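Local coordinates for protein probable hydrogenase maturation factor HypB (PDB 2HF9) that probably serves in [NiFe]-hydrogenase maturation as a dimeric, metal-binding GTPase whose GTP hydrolysis is needed for nickel insertion, at residues Val146-Glu151 / Ile171-Leu176. Sequence-based numbering, arbitrary orientation.
Sequences VISTTE and INKIDL. With GSP (5'-guanosine-diphosphate-monothiophosphate), chain E.
Lys173 reaches past Ser148 and crosses the side chain of Thr150 at about a right angle, in the guanine-specificity NKxD motif of this P-loop GTPase, where parallel strands 142-148 and 168-172 end side by side. Hydrogen bonds from Asn172 N to Ile147 O (nearly straight, 174°) and from Thr149 N to Asn172 O join them. From CB, which packs near the CB of Ser148, the lysine runs out extended. Lys173 CG lies over the face of the guanine, 3.5 Å from GSP C5; CD has Ser148 OG and Thr150 OG1 on the same side of it; CE passes the ribose O4'. NZ donates to Ser148 OG (3.2 Å) and weakly to a water held by Glu151 OE2, and it also hydrogen-bonds Gly48 O of its own chain and Thr150 O of the second subunit. An alanine in place of Lys173 would probably uncover one side of the guanine and leave Ser148 OG and that intersubunit carbonyl without their ammonium partner. Ser148 OG in turn donates to Glu151 OE2 (2.7 Å), linking the lysine to the carboxylate. Asp175 reads the base edge with both oxygens, OD1 taking N1 of GSP at 2.7 Å and OD2 taking N2 at 2.8 Å. Thr150 CG2 packs on Leu176 CD1 at 3.6 Å. Thr149 OG1, set between its backbone N and carbonyl carbon (chi1 64°), hydrogen-bonds Lys173 O at 2.6 Å from the face opposite to the second donor, Leu176 N.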
ATOM      1  N   VAL A 146      -8.407   3.503  -6.469  1.00  8.33           N
ATOM      2  CA  VAL A 146      -9.175   2.481  -5.783  1.00  8.59           C
ATOM      3  C   VAL A 146      -8.608   2.282  -4.382  1.00  8.82           C
ATOM      4  O   VAL A 146      -7.455   1.894  -4.215  1.00  8.58           O
ATOM      5  CB  VAL A 146      -9.139   1.125  -6.544  1.00  8.74           C
ATOM      6  CG1 VAL A 146     -10.085   0.109  -5.886  1.00  8.33           C
ATOM      7  CG2 VAL A 146      -9.492   1.323  -8.015  1.00  8.68           C
ATOM      8  N   ILE A 147      -9.420   2.577  -3.378  1.00  9.06           N
ATOM      9  CA  ILE A 147      -9.100   2.176  -2.017  1.00  9.58           C
ATOM     10  C   ILE A 147     -10.220   1.276  -1.529  1.00  9.52           C
ATOM     11  O   ILE A 147     -11.245   1.134  -2.198  1.00 10.04           O
ATOM     12  CB  ILE A 147      -8.864   3.372  -1.046  1.00  9.78           C
ATOM     13  CG1 ILE A 147     -10.088   4.314  -0.971  1.00 10.33           C
ATOM     14  CG2 ILE A 147      -7.526   4.071  -1.362  1.00 10.39           C
ATOM     15  CD1 ILE A 147     -10.192   5.359  -2.085  1.00 12.36           C
ATOM     16  N   SER A 148     -10.027   0.644  -0.383  1.00  9.30           N
ATOM     17  CA  SER A 148     -11.050  -0.259   0.105  1.00  9.36           C
ATOM     18  C   SER A 148     -11.284  -0.109   1.597  1.00  9.47           C
ATOM     19  O   SER A 148     -10.406   0.352   2.334  1.00  9.21           O
ATOM     20  CB  SER A 148     -10.721  -1.705  -0.279  1.00  9.28           C
ATOM     21  OG  SER A 148      -9.653  -2.210   0.492  1.00  9.64           O
ATOM     22  N   THR A 149     -12.480  -0.500   2.033  1.00  9.53           N
ATOM     23  CA  THR A 149     -12.886  -0.359   3.433  1.00  9.97           C
ATOM     24  C   THR A 149     -11.915  -1.052   4.395  1.00 10.15           C
ATOM     25  O   THR A 149     -11.718  -0.590   5.517  1.00 10.34           O
ATOM     26  CB  THR A 149     -14.320  -0.892   3.668  1.00 10.11           C
ATOM     27  OG1 THR A 149     -14.357  -2.301   3.415  1.00 10.18           O
ATOM     28  CG2 THR A 149     -15.319  -0.185   2.743  1.00  9.35           C
ATOM     29  N   THR A 150     -11.291  -2.136   3.933  1.00 10.12           N
ATOM     30  CA  THR A 150     -10.436  -2.969   4.781  1.00 10.51           C
ATOM     31  C   THR A 150      -9.088  -2.338   5.145  1.00 10.84           C
ATOM     32  O   THR A 150      -8.360  -2.868   5.988  1.00 10.98           O
ATOM     33  CB  THR A 150     -10.230  -4.380   4.189  1.00 10.35           C
ATOM     34  OG1 THR A 150      -9.623  -4.290   2.891  1.00 10.28           O
ATOM     35  CG2 THR A 150     -11.560  -5.104   4.083  1.00 10.17           C
ATOM     36  N   GLU A 151      -8.771  -1.214   4.508  1.00 11.28           N
ATOM     37  CA  GLU A 151      -7.579  -0.429   4.831  1.00 11.55           C
ATOM     38  C   GLU A 151      -7.857   0.540   5.990  1.00 11.99           C
ATOM     39  O   GLU A 151      -6.941   1.155   6.530  1.00 11.81           O
ATOM     40  CB  GLU A 151      -7.100   0.334   3.593  1.00 11.63           C
ATOM     41  CG  GLU A 151      -6.602  -0.568   2.456  1.00 11.67           C
ATOM     42  CD  GLU A 151      -7.096  -0.136   1.080  1.00 12.76           C
ATOM     43  OE1 GLU A 151      -7.329   1.075   0.864  1.00 12.97           O
ATOM     44  OE2 GLU A 151      -7.245  -1.018   0.206  1.00 11.76           O
ATOM     45  N   ILE A 171     -14.381   3.559  -3.567  1.00  6.85           N
ATOM     46  CA  ILE A 171     -14.316   2.995  -2.229  1.00  6.79           C
ATOM     47  C   ILE A 171     -14.875   1.583  -2.350  1.00  6.52           C
ATOM     48  O   ILE A 171     -16.098   1.373  -2.384  1.00  6.36           O
ATOM     49  CB  ILE A 171     -15.093   3.857  -1.201  1.00  6.80           C
ATOM     50  CG1 ILE A 171     -14.516   5.281  -1.165  1.00  7.62           C
ATOM     51  CG2 ILE A 171     -15.039   3.227   0.191  1.00  7.34           C
ATOM     52  CD1 ILE A 171     -15.491   6.353  -0.693  1.00  7.48           C
ATOM     53  N   ASN A 172     -13.956   0.627  -2.465  1.00  6.36           N
ATOM     54  CA  ASN A 172     -14.283  -0.760  -2.758  1.00  6.35           C
ATOM     55  C   ASN A 172     -14.445  -1.584  -1.474  1.00  6.69           C
ATOM     56  O   ASN A 172     -14.137  -1.103  -0.374  1.00  6.48           O
ATOM     57  CB  ASN A 172     -13.202  -1.365  -3.680  1.00  6.34           C
ATOM     58  CG  ASN A 172     -13.588  -2.726  -4.244  1.00  6.54           C
ATOM     59  OD1 ASN A 172     -12.737  -3.619  -4.372  1.00  8.32           O
ATOM     60  ND2 ASN A 172     -14.860  -2.897  -4.582  1.00  5.12           N
ATOM     61  N   LYS A 173     -14.934  -2.815  -1.629  1.00  6.88           N
ATOM     62  CA  LYS A 173     -15.153  -3.765  -0.525  1.00  7.42           C
ATOM     63  C   LYS A 173     -16.160  -3.247   0.504  1.00  7.86           C
ATOM     64  O   LYS A 173     -15.994  -3.473   1.703  1.00  8.09           O
ATOM     65  CB  LYS A 173     -13.830  -4.156   0.163  1.00  7.24           C
ATOM     66  CG  LYS A 173     -12.781  -4.764  -0.764  1.00  7.33           C
ATOM     67  CD  LYS A 173     -11.544  -5.210   0.010  1.00  7.49           C
ATOM     68  CE  LYS A 173     -10.367  -5.414  -0.926  1.00  8.44           C
ATOM     69  NZ  LYS A 173      -9.068  -5.258  -0.189  1.00 10.25           N
ATOM     70  N   ILE A 174     -17.210  -2.573   0.039  1.00  8.40           N
ATOM     71  CA  ILE A 174     -18.223  -2.043   0.962  1.00  8.94           C
ATOM     72  C   ILE A 174     -18.950  -3.161   1.714  1.00  9.50           C
ATOM     73  O   ILE A 174     -19.510  -2.932   2.789  1.00  9.31           O
ATOM     74  CB  ILE A 174     -19.232  -1.062   0.284  1.00  9.02           C
ATOM     75  CG1 ILE A 174     -20.053  -1.760  -0.814  1.00  8.80           C
ATOM     76  CG2 ILE A 174     -18.499   0.200  -0.207  1.00  8.47           C
ATOM     77  CD1 ILE A 174     -21.224  -0.923  -1.354  1.00  9.24           C
ATOM     78  N   ASP A 175     -18.901  -4.372   1.158  1.00  9.76           N
ATOM     79  CA  ASP A 175     -19.467  -5.551   1.807  1.00 10.60           C
ATOM     80  C   ASP A 175     -18.723  -5.953   3.090  1.00 11.05           C
ATOM     81  O   ASP A 175     -19.246  -6.723   3.896  1.00 11.32           O
ATOM     82  CB  ASP A 175     -19.558  -6.724   0.821  1.00 10.30           C
ATOM     83  CG  ASP A 175     -18.205  -7.128   0.251  1.00 10.76           C
ATOM     84  OD1 ASP A 175     -17.638  -6.372  -0.572  1.00 10.57           O
ATOM     85  OD2 ASP A 175     -17.716  -8.216   0.615  1.00 10.94           O
ATOM     86  N   LEU A 176     -17.524  -5.407   3.287  1.00 11.82           N
ATOM     87  CA  LEU A 176     -16.685  -5.762   4.440  1.00 12.62           C
ATOM     88  C   LEU A 176     -16.550  -4.645   5.484  1.00 13.30           C
ATOM     89  O   LEU A 176     -15.808  -4.794   6.459  1.00 13.18           O
ATOM     90  CB  LEU A 176     -15.289  -6.196   3.969  1.00 12.53           C
ATOM     91  CG  LEU A 176     -15.212  -7.292   2.906  1.00 12.46           C
ATOM     92  CD1 LEU A 176     -13.780  -7.494   2.448  1.00 12.31           C
ATOM     93  CD2 LEU A 176     -15.799  -8.594   3.418  1.00 12.76           C
TER
HETATM   94  PG  GSP E 300      -2.453  -5.713  -6.159  1.00 11.07           P
HETATM   95  O3B GSP E 300      -3.968  -5.897  -5.650  1.00  9.62           O
HETATM   96  S1G GSP E 300      -1.775  -4.290  -5.461  1.00 14.64           S
HETATM   97  O2G GSP E 300      -1.691  -6.963  -5.681  1.00 11.12           O
HETATM   98  O3G GSP E 300      -2.441  -5.651  -7.695  1.00 11.07           O
HETATM   99  PB  GSP E 300      -5.274  -5.376  -6.442  1.00  7.54           P
HETATM  100  O1B GSP E 300      -5.558  -3.988  -6.022  1.00  6.95           O
HETATM  101  O2B GSP E 300      -5.173  -5.526  -7.905  1.00  6.70           O
HETATM  102  PA  GSP E 300      -7.113  -7.628  -6.298  1.00  8.40           P
HETATM  103  O1A GSP E 300      -7.987  -7.396  -7.472  1.00  7.61           O
HETATM  104  O2A GSP E 300      -6.094  -8.675  -6.566  1.00  7.27           O
HETATM  105  O3A GSP E 300      -6.440  -6.265  -5.767  1.00  7.92           O
HETATM  106  O5' GSP E 300      -8.043  -7.982  -5.042  1.00  8.66           O
HETATM  107  C5' GSP E 300      -7.487  -8.216  -3.763  1.00  9.19           C
HETATM  108  C4' GSP E 300      -8.386  -9.161  -2.973  1.00  9.10           C
HETATM  109  O4' GSP E 300      -9.588  -8.510  -2.597  1.00  8.82           O
HETATM  110  C3' GSP E 300      -8.797 -10.397  -3.756  1.00  9.46           C
HETATM  111  O3' GSP E 300      -8.772 -11.465  -2.836  1.00 10.23           O
HETATM  112  C2' GSP E 300     -10.217 -10.109  -4.190  1.00  9.52           C
HETATM  113  O2' GSP E 300     -10.991 -11.276  -4.289  1.00 11.22           O
HETATM  114  C1' GSP E 300     -10.718  -9.236  -3.057  1.00  8.75           C
HETATM  115  N9  GSP E 300     -11.741  -8.234  -3.395  1.00  8.24           N
HETATM  116  C8  GSP E 300     -11.673  -7.225  -4.324  1.00  8.37           C
HETATM  117  N7  GSP E 300     -12.819  -6.512  -4.250  1.00  8.78           N
HETATM  118  C5  GSP E 300     -13.604  -7.040  -3.282  1.00  8.34           C
HETATM  119  C6  GSP E 300     -14.864  -6.701  -2.792  1.00  8.74           C
HETATM  120  O6  GSP E 300     -15.479  -5.745  -3.263  1.00  7.63           O
HETATM  121  N1  GSP E 300     -15.413  -7.446  -1.763  1.00  8.29           N
HETATM  122  C2  GSP E 300     -14.721  -8.522  -1.232  1.00  8.22           C
HETATM  123  N2  GSP E 300     -15.255  -9.239  -0.249  1.00  8.01           N
HETATM  124  N3  GSP E 300     -13.469  -8.852  -1.719  1.00  8.10           N
HETATM  125  C4  GSP E 300     -12.926  -8.117  -2.727  1.00  8.28           C
HETATM  126  O   HOH W   1      -6.557  -3.502   0.518  1.00  8.45           O